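PDB 3TUF: stage II sporulation protein Q from Bacillus subtilis, which forms with SpoIIIAH an intercellular channel between mother cell and forespore, takes part in forespore engulfment and is required for anchoring membrane proteins on the forespore side of the septal membrane. Local coordinates for residues A[43-48]-A[92-97]. Sequence-based numbering, arbitrary orientation.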
ATOM      1  N   MET A  43       3.508 -23.626 -38.438  1.00 34.74           N
ATOM      2  CA  MET A  43       3.461 -24.600 -37.343  1.00 41.34           C
ATOM      3  C   MET A  43       4.888 -25.031 -37.040  1.00 39.94           C
ATOM      4  O   MET A  43       5.643 -25.293 -37.952  1.00 50.04           O
ATOM      5  CB  MET A  43       2.603 -25.795 -37.743  1.00 45.85           C
ATOM      6  CG  MET A  43       1.163 -25.447 -37.634  1.00 57.77           C
ATOM      7  SD  MET A  43       0.667 -25.477 -35.863  1.00 68.96           S
ATOM      8  CE  MET A  43       0.434 -27.284 -35.739  1.00 78.30           C
ATOM      9  N   PRO A  44       5.274 -25.093 -35.761  1.00 46.28           N
ATOM     10  CA  PRO A  44       6.686 -25.355 -35.416  1.00 42.58           C
ATOM     11  C   PRO A  44       7.054 -26.859 -35.425  1.00 46.46           C
ATOM     12  O   PRO A  44       7.781 -27.348 -34.499  1.00 47.82           O
ATOM     13  CB  PRO A  44       6.768 -24.820 -33.992  1.00 43.07           C
ATOM     14  CG  PRO A  44       5.475 -25.221 -33.421  1.00 36.42           C
ATOM     15  CD  PRO A  44       4.440 -25.038 -34.550  1.00 43.15           C
ATOM     16  N   VAL A  45       6.572 -27.575 -36.449  1.00 40.30           N
ATOM     17  CA  VAL A  45       6.648 -29.050 -36.474  1.00 40.07           C
ATOM     18  C   VAL A  45       6.958 -29.462 -37.899  1.00 41.50           C
ATOM     19  O   VAL A  45       6.817 -28.644 -38.801  1.00 41.98           O
ATOM     20  CB  VAL A  45       5.337 -29.620 -35.965  1.00 42.67           C
ATOM     21  CG1 VAL A  45       5.066 -30.932 -36.495  1.00 48.28           C
ATOM     22  CG2 VAL A  45       5.393 -29.735 -34.486  1.00 35.90           C
ATOM     23  N   VAL A  46       7.436 -30.689 -38.132  1.00 38.45           N
ATOM     24  CA  VAL A  46       7.680 -31.080 -39.505  1.00 45.11           C
ATOM     25  C   VAL A  46       6.448 -31.835 -40.021  1.00 38.79           C
ATOM     26  O   VAL A  46       5.919 -31.574 -41.104  1.00 49.47           O
ATOM     27  CB  VAL A  46       8.959 -31.933 -39.659  1.00 48.20           C
ATOM     28  CG1 VAL A  46       9.051 -32.428 -41.082  1.00 46.89           C
ATOM     29  CG2 VAL A  46      10.253 -31.143 -39.285  1.00 43.85           C
ATOM     30  N   ASP A  47       5.978 -32.784 -39.235  1.00 46.76           N
ATOM     31  CA  ASP A  47       4.789 -33.479 -39.588  1.00 49.22           C
ATOM     32  C   ASP A  47       3.595 -32.803 -38.901  1.00 48.83           C
ATOM     33  O   ASP A  47       3.039 -33.370 -37.935  1.00 48.87           O
ATOM     34  CB  ASP A  47       4.910 -34.901 -39.102  1.00 44.22           C
ATOM     35  CG  ASP A  47       3.774 -35.739 -39.572  1.00 49.80           C
ATOM     36  OD1 ASP A  47       2.992 -35.231 -40.427  1.00 47.25           O
ATOM     37  OD2 ASP A  47       3.652 -36.875 -39.097  1.00 53.41           O
ATOM     38  N   SER A  48       3.179 -31.615 -39.384  1.00 49.07           N
ATOM     39  CA  SER A  48       2.043 -30.857 -38.776  1.00 58.74           C
ATOM     40  C   SER A  48       0.716 -31.593 -38.757  1.00 62.90           C
ATOM     41  O   SER A  48      -0.121 -31.323 -37.925  1.00 61.85           O
ATOM     42  CB  SER A  48       1.834 -29.507 -39.447  1.00 54.37           C
ATOM     43  OG  SER A  48       2.220 -29.573 -40.796  1.00 68.53           O
ATOM     44  N   LYS A  92       3.869 -39.718 -28.784  1.00 47.82           N
ATOM     45  CA  LYS A  92       5.204 -40.139 -29.220  1.00 54.59           C
ATOM     46  C   LYS A  92       6.028 -38.889 -29.543  1.00 54.77           C
ATOM     47  O   LYS A  92       5.484 -37.802 -29.857  1.00 50.47           O
ATOM     48  CB  LYS A  92       5.136 -41.012 -30.481  1.00 59.74           C
ATOM     49  CG  LYS A  92       4.382 -42.338 -30.370  1.00 63.37           C
ATOM     50  CD  LYS A  92       4.068 -42.916 -31.768  1.00 82.52           C
ATOM     51  CE  LYS A  92       2.999 -44.039 -31.718  1.00 81.87           C
ATOM     52  NZ  LYS A  92       2.922 -44.749 -33.026  1.00 86.61           N
ATOM     53  N   ASP A  93       7.343 -39.057 -29.484  1.00 45.53           N
ATOM     54  CA  ASP A  93       8.301 -38.012 -29.784  1.00 44.28           C
ATOM     55  C   ASP A  93       8.071 -37.483 -31.171  1.00 43.77           C
ATOM     56  O   ASP A  93       7.657 -38.249 -32.052  1.00 47.10           O
ATOM     57  CB  ASP A  93       9.724 -38.586 -29.759  1.00 52.06           C
ATOM     58  CG  ASP A  93      10.286 -38.715 -28.360  1.00 53.63           C
ATOM     59  OD1 ASP A  93       9.657 -38.259 -27.380  1.00 48.13           O
ATOM     60  OD2 ASP A  93      11.383 -39.279 -28.219  1.00 46.31           O
ATOM     61  N   PHE A  94       8.376 -36.213 -31.412  1.00 32.48           N
ATOM     62  CA  PHE A  94       8.303 -35.758 -32.770  1.00 32.91           C
ATOM     63  C   PHE A  94       9.220 -34.577 -32.929  1.00 28.92           C
ATOM     64  O   PHE A  94       9.683 -33.975 -31.925  1.00 36.00           O
ATOM     65  CB  PHE A  94       6.850 -35.386 -33.088  1.00 33.21           C
ATOM     66  CG  PHE A  94       6.262 -34.278 -32.162  1.00 34.80           C
ATOM     67  CD1 PHE A  94       6.425 -32.909 -32.513  1.00 32.50           C
ATOM     68  CD2 PHE A  94       5.556 -34.606 -30.964  1.00 38.08           C
ATOM     69  CE1 PHE A  94       5.948 -31.868 -31.667  1.00 27.21           C
ATOM     70  CE2 PHE A  94       5.053 -33.613 -30.137  1.00 30.49           C
ATOM     71  CZ  PHE A  94       5.253 -32.227 -30.488  1.00 25.71           C
ATOM     72  N   ASP A  95       9.504 -34.203 -34.158  1.00 31.74           N
ATOM     73  CA  ASP A  95      10.591 -33.267 -34.363  1.00 32.80           C
ATOM     74  C   ASP A  95       9.975 -31.930 -34.411  1.00 35.65           C
ATOM     75  O   ASP A  95       8.944 -31.750 -35.050  1.00 42.06           O
ATOM     76  CB  ASP A  95      11.345 -33.577 -35.653  1.00 35.17           C
ATOM     77  CG  ASP A  95      11.955 -35.043 -35.663  1.00 47.27           C
ATOM     78  OD1 ASP A  95      12.932 -35.307 -34.892  1.00 55.24           O
ATOM     79  OD2 ASP A  95      11.469 -35.909 -36.433  1.00 49.70           O
ATOM     80  N   VAL A  96      10.578 -30.999 -33.687  1.00 34.68           N
ATOM     81  CA  VAL A  96      10.179 -29.605 -33.724  1.00 33.61           C
ATOM     82  C   VAL A  96      11.059 -28.805 -34.686  1.00 38.49           C
ATOM     83  O   VAL A  96      12.275 -29.058 -34.764  1.00 36.82           O
ATOM     84  CB  VAL A  96      10.426 -29.074 -32.347  1.00 30.20           C
ATOM     85  CG1 VAL A  96      10.466 -27.458 -32.289  1.00 34.51           C
ATOM     86  CG2 VAL A  96       9.477 -29.745 -31.365  1.00 32.56           C
ATOM     87  N   SER A  97      10.493 -27.818 -35.375  1.00 33.85           N
ATOM     88  CA  SER A  97      11.285 -27.034 -36.320  1.00 36.28           C
ATOM     89  C   SER A  97      10.951 -25.579 -36.304  1.00 40.92           C
ATOM     90  O   SER A  97       9.888 -25.164 -35.864  1.00 31.61           O
ATOM     91  CB  SER A  97      11.080 -27.548 -37.739  1.00 45.40           C
ATOM     92  OG  SER A  97       9.713 -27.694 -37.990  1.00 44.11           O
TER
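V45 meets F94 through a single methyl: CG2 lies 3.6 Å from CE1 of the F94 ring and 3.9 Å from CD1, approaching obliquely, with the two side chains crossing at about a right angle. The ring gets there because CG of F94 sits between its own backbone N and carbonyl carbon (chi1 59°), and K92 O of the same segment lies in plane at the ring edge. The V45 methyl that touches the ring is the one anti to its carbonyl carbon, beside the backbone N. The loop 43-48, leading into strand 51-55, docks by one isolated beta bridge, V45 with V96, on strand 95-97, an outer strand of a small antiparallel sheet in the peptidase M23 family region. The backbone link is S97 N to P44 O, 2.9 Å and nearly straight at 164°, although the donor stands well above the carbonyl plane. The same oxygen receives a CA-H...O contact from V96 CA at 3.4 Å and has V96 CG1 packed against it at 3.5 Å. On the flank, V46 CG2 rests 3.7 Å from S97 OG, which also lies near V45 O, at an angle too poor for a hydrogen bond. P44 and V96 both touch Y129 of strand 125-132, while F94 and V96 pack on V165. D95, beside the bridge, turns its carboxylate to a salt bridge with K151 of the neighbouring strand 148-151.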